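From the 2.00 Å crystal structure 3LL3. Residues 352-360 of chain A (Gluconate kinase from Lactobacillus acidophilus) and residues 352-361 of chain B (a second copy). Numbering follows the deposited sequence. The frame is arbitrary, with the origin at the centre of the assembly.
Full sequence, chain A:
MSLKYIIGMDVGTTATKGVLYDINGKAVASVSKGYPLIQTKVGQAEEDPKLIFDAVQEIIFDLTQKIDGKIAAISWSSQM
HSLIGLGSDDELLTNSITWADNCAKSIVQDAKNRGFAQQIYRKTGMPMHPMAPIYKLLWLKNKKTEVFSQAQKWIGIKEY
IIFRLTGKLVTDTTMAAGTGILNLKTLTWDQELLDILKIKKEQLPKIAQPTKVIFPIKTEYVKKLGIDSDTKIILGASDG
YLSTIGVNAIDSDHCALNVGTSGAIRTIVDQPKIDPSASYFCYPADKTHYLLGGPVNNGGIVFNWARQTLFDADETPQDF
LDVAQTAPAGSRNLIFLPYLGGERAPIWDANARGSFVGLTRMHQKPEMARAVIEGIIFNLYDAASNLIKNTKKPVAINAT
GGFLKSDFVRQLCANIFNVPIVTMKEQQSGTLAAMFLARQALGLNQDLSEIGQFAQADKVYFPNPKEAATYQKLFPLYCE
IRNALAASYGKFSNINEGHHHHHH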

# COMPACT_ATOMS: atom_id res chain seq x y z
N ALA A 352 -11.37 -4.00 7.63
CA ALA A 352 -10.36 -3.14 7.01
C ALA A 352 -8.96 -3.69 7.21
O ALA A 352 -8.69 -4.42 8.16
CB ALA A 352 -10.45 -1.72 7.55
N ARG A 353 -8.07 -3.35 6.29
CA ARG A 353 -6.67 -3.72 6.41
C ARG A 353 -5.80 -2.51 6.04
O ARG A 353 -6.31 -1.52 5.54
CB ARG A 353 -6.37 -4.92 5.51
CG ARG A 353 -6.97 -6.23 6.05
CD ARG A 353 -6.94 -7.29 4.99
NE ARG A 353 -6.48 -8.57 5.52
CZ ARG A 353 -7.29 -9.58 5.83
NH1 ARG A 353 -8.60 -9.45 5.66
NH2 ARG A 353 -6.79 -10.71 6.31
N GLY A 354 -4.51 -2.58 6.32
CA GLY A 354 -3.63 -1.44 6.06
C GLY A 354 -3.08 -1.41 4.64
O GLY A 354 -3.07 -2.45 3.97
N SER A 355 -2.64 -0.24 4.17
CA SER A 355 -2.08 -0.07 2.83
C SER A 355 -0.99 1.00 2.81
O SER A 355 -1.08 1.99 3.54
CB SER A 355 -3.17 0.35 1.83
OG SER A 355 -4.24 -0.58 1.78
N PHE A 356 0.04 0.80 1.98
CA PHE A 356 0.89 1.89 1.53
C PHE A 356 0.46 2.20 0.12
O PHE A 356 0.52 1.31 -0.72
CB PHE A 356 2.37 1.48 1.47
CG PHE A 356 3.06 1.40 2.82
CD1 PHE A 356 3.59 2.55 3.40
CD2 PHE A 356 3.20 0.19 3.48
CE1 PHE A 356 4.24 2.49 4.63
CE2 PHE A 356 3.84 0.11 4.71
CZ PHE A 356 4.35 1.26 5.30
N VAL A 357 0.06 3.43 -0.17
CA VAL A 357 -0.28 3.79 -1.56
C VAL A 357 0.47 5.03 -2.05
O VAL A 357 0.48 6.06 -1.37
CB VAL A 357 -1.81 3.99 -1.76
CG1 VAL A 357 -2.13 4.34 -3.23
CG2 VAL A 357 -2.58 2.75 -1.33
N GLY A 358 1.09 4.94 -3.23
CA GLY A 358 1.81 6.06 -3.81
C GLY A 358 3.31 5.87 -3.92
O GLY A 358 4.06 6.83 -3.97
N LEU A 359 3.76 4.62 -3.97
CA LEU A 359 5.19 4.33 -3.98
C LEU A 359 5.85 4.60 -5.34
O LEU A 359 5.24 4.46 -6.40
CB LEU A 359 5.46 2.88 -3.57
CG LEU A 359 5.20 2.41 -2.14
CD1 LEU A 359 5.11 0.89 -2.12
CD2 LEU A 359 6.31 2.90 -1.19
N THR A 360 7.11 4.99 -5.27
CA THR A 360 7.93 5.31 -6.42
C THR A 360 9.33 5.00 -5.94
O THR A 360 9.53 4.78 -4.75
CB THR A 360 7.79 6.80 -6.73
OG1 THR A 360 7.73 7.00 -8.14
CG2 THR A 360 8.93 7.58 -6.14
N ALA B 352 1.03 6.13 -12.79
CA ALA B 352 0.85 5.07 -11.82
C ALA B 352 1.95 5.03 -10.77
O ALA B 352 3.09 5.39 -11.05
CB ALA B 352 0.76 3.74 -12.55
N ARG B 353 1.60 4.59 -9.56
CA ARG B 353 2.55 4.36 -8.49
C ARG B 353 2.32 2.99 -7.89
O ARG B 353 1.33 2.35 -8.20
CB ARG B 353 2.43 5.48 -7.45
CG ARG B 353 3.08 6.80 -7.93
CD ARG B 353 2.57 7.98 -7.13
NE ARG B 353 3.51 9.10 -7.14
CZ ARG B 353 3.62 9.97 -8.13
NH1 ARG B 353 2.84 9.86 -9.20
NH2 ARG B 353 4.51 10.95 -8.04
N GLY B 354 3.23 2.52 -7.04
CA GLY B 354 3.06 1.20 -6.44
C GLY B 354 2.27 1.22 -5.13
O GLY B 354 2.11 2.26 -4.49
N SER B 355 1.79 0.05 -4.71
CA SER B 355 1.04 -0.04 -3.46
C SER B 355 1.20 -1.41 -2.82
O SER B 355 1.32 -2.41 -3.52
CB SER B 355 -0.46 0.17 -3.73
OG SER B 355 -0.71 1.44 -4.31
N PHE B 356 1.22 -1.44 -1.49
CA PHE B 356 0.92 -2.68 -0.77
C PHE B 356 -0.49 -2.49 -0.24
O PHE B 356 -0.75 -1.50 0.45
CB PHE B 356 1.86 -2.84 0.42
CG PHE B 356 3.27 -3.23 0.06
CD1 PHE B 356 3.62 -4.56 -0.08
CD2 PHE B 356 4.25 -2.27 -0.04
CE1 PHE B 356 4.94 -4.92 -0.37
CE2 PHE B 356 5.57 -2.62 -0.32
CZ PHE B 356 5.92 -3.95 -0.49
N VAL B 357 -1.40 -3.42 -0.56
CA VAL B 357 -2.77 -3.38 -0.05
C VAL B 357 -3.13 -4.71 0.62
O VAL B 357 -2.89 -5.78 0.05
CB VAL B 357 -3.79 -3.07 -1.17
CG1 VAL B 357 -5.21 -3.02 -0.62
CG2 VAL B 357 -3.46 -1.74 -1.83
N GLY B 358 -3.68 -4.62 1.84
CA GLY B 358 -4.12 -5.80 2.58
C GLY B 358 -3.27 -6.13 3.79
O GLY B 358 -3.21 -7.27 4.21
N LEU B 359 -2.60 -5.13 4.36
CA LEU B 359 -1.71 -5.36 5.49
C LEU B 359 -2.42 -5.66 6.82
O LEU B 359 -3.42 -5.05 7.18
CB LEU B 359 -0.76 -4.17 5.71
CG LEU B 359 0.31 -3.89 4.65
CD1 LEU B 359 0.90 -2.50 4.84
CD2 LEU B 359 1.41 -4.94 4.70
N THR B 360 -1.81 -6.57 7.55
CA THR B 360 -2.32 -7.09 8.80
C THR B 360 -1.09 -7.35 9.64
O THR B 360 0.02 -7.41 9.10
CB THR B 360 -3.02 -8.41 8.47
OG1 THR B 360 -4.44 -8.20 8.38
CG2 THR B 360 -2.72 -9.43 9.46
N ARG B 361 -1.25 -7.48 10.95
CA ARG B 361 -0.12 -7.81 11.80
C ARG B 361 0.48 -9.19 11.45
O ARG B 361 1.61 -9.48 11.81
CB ARG B 361 -0.51 -7.72 13.28
CG ARG B 361 -0.91 -6.31 13.74
CD ARG B 361 -1.83 -6.36 15.00
NE ARG B 361 -1.16 -7.05 16.11
CZ ARG B 361 -1.80 -7.62 17.12
NH1 ARG B 361 -3.12 -7.59 17.17
NH2 ARG B 361 -1.11 -8.23 18.09

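Two copies of one strand, residues 354-359 in each chain, pair antiparallel with their axes at 167°, and F356(A) meets F356(B) at the centre. Each end carries a beta bulge, and because two copies of one sequence pair antiparallel about F356(A) and F356(B), what chain A does at its start, chain B repeats at the other end.

R353(A) opens the contact. Its CB points toward chain B and lies 3.4 Å from L359(B) O, while the edge of its guanidinium turns to the carbonyl oxygen of G358(B).

G354(A) is the hub of the bulge. Its N donates to L359(B) O (2.8 Å), and its O accepts from two successive amides, L359(B) N at 2.7 Å and G358(B) N at 3.1 Å; one carbonyl serving two NH groups absorbs the extra residue. Glycine also leaves room here: a CB would sit 3.5 Å from L359(B) CB, which is tight.

S355(A) shares a face with V357(B), its OG 3.6 Å from V357(B) CG1. Its CA lies 3.1 Å from F356(B) O, a CA-H...O contact that fills the gap between amide pairs.

At F356(A) the ladder is reciprocal: F356(A) N donates to F356(B) O and F356(B) N to F356(A) O, both at 2.9 Å, though bent to about 135°. On the opposite face from the serines and valines, the two rings approach only loosely, CD2 to CD2 at 4.4 Å. F356(A) CD2 packs closer against L359(B) CD1, at 3.8 Å.

V357(A) returns the serine pairing, with CG1 3.4 Å from S355(B) OG. G358(A) then sends its N to G354(B) O (3.1 Å); its backbone angles would jam a CB against the preceding carbonyl, so the backbone itself calls for glycine.

L359(A) closes the ladder, its N donating to G354(B) O and its O accepting from G354(B) N, both at 2.9 Å, while its CD1 reaches F356(B) CD2 at 3.9 Å.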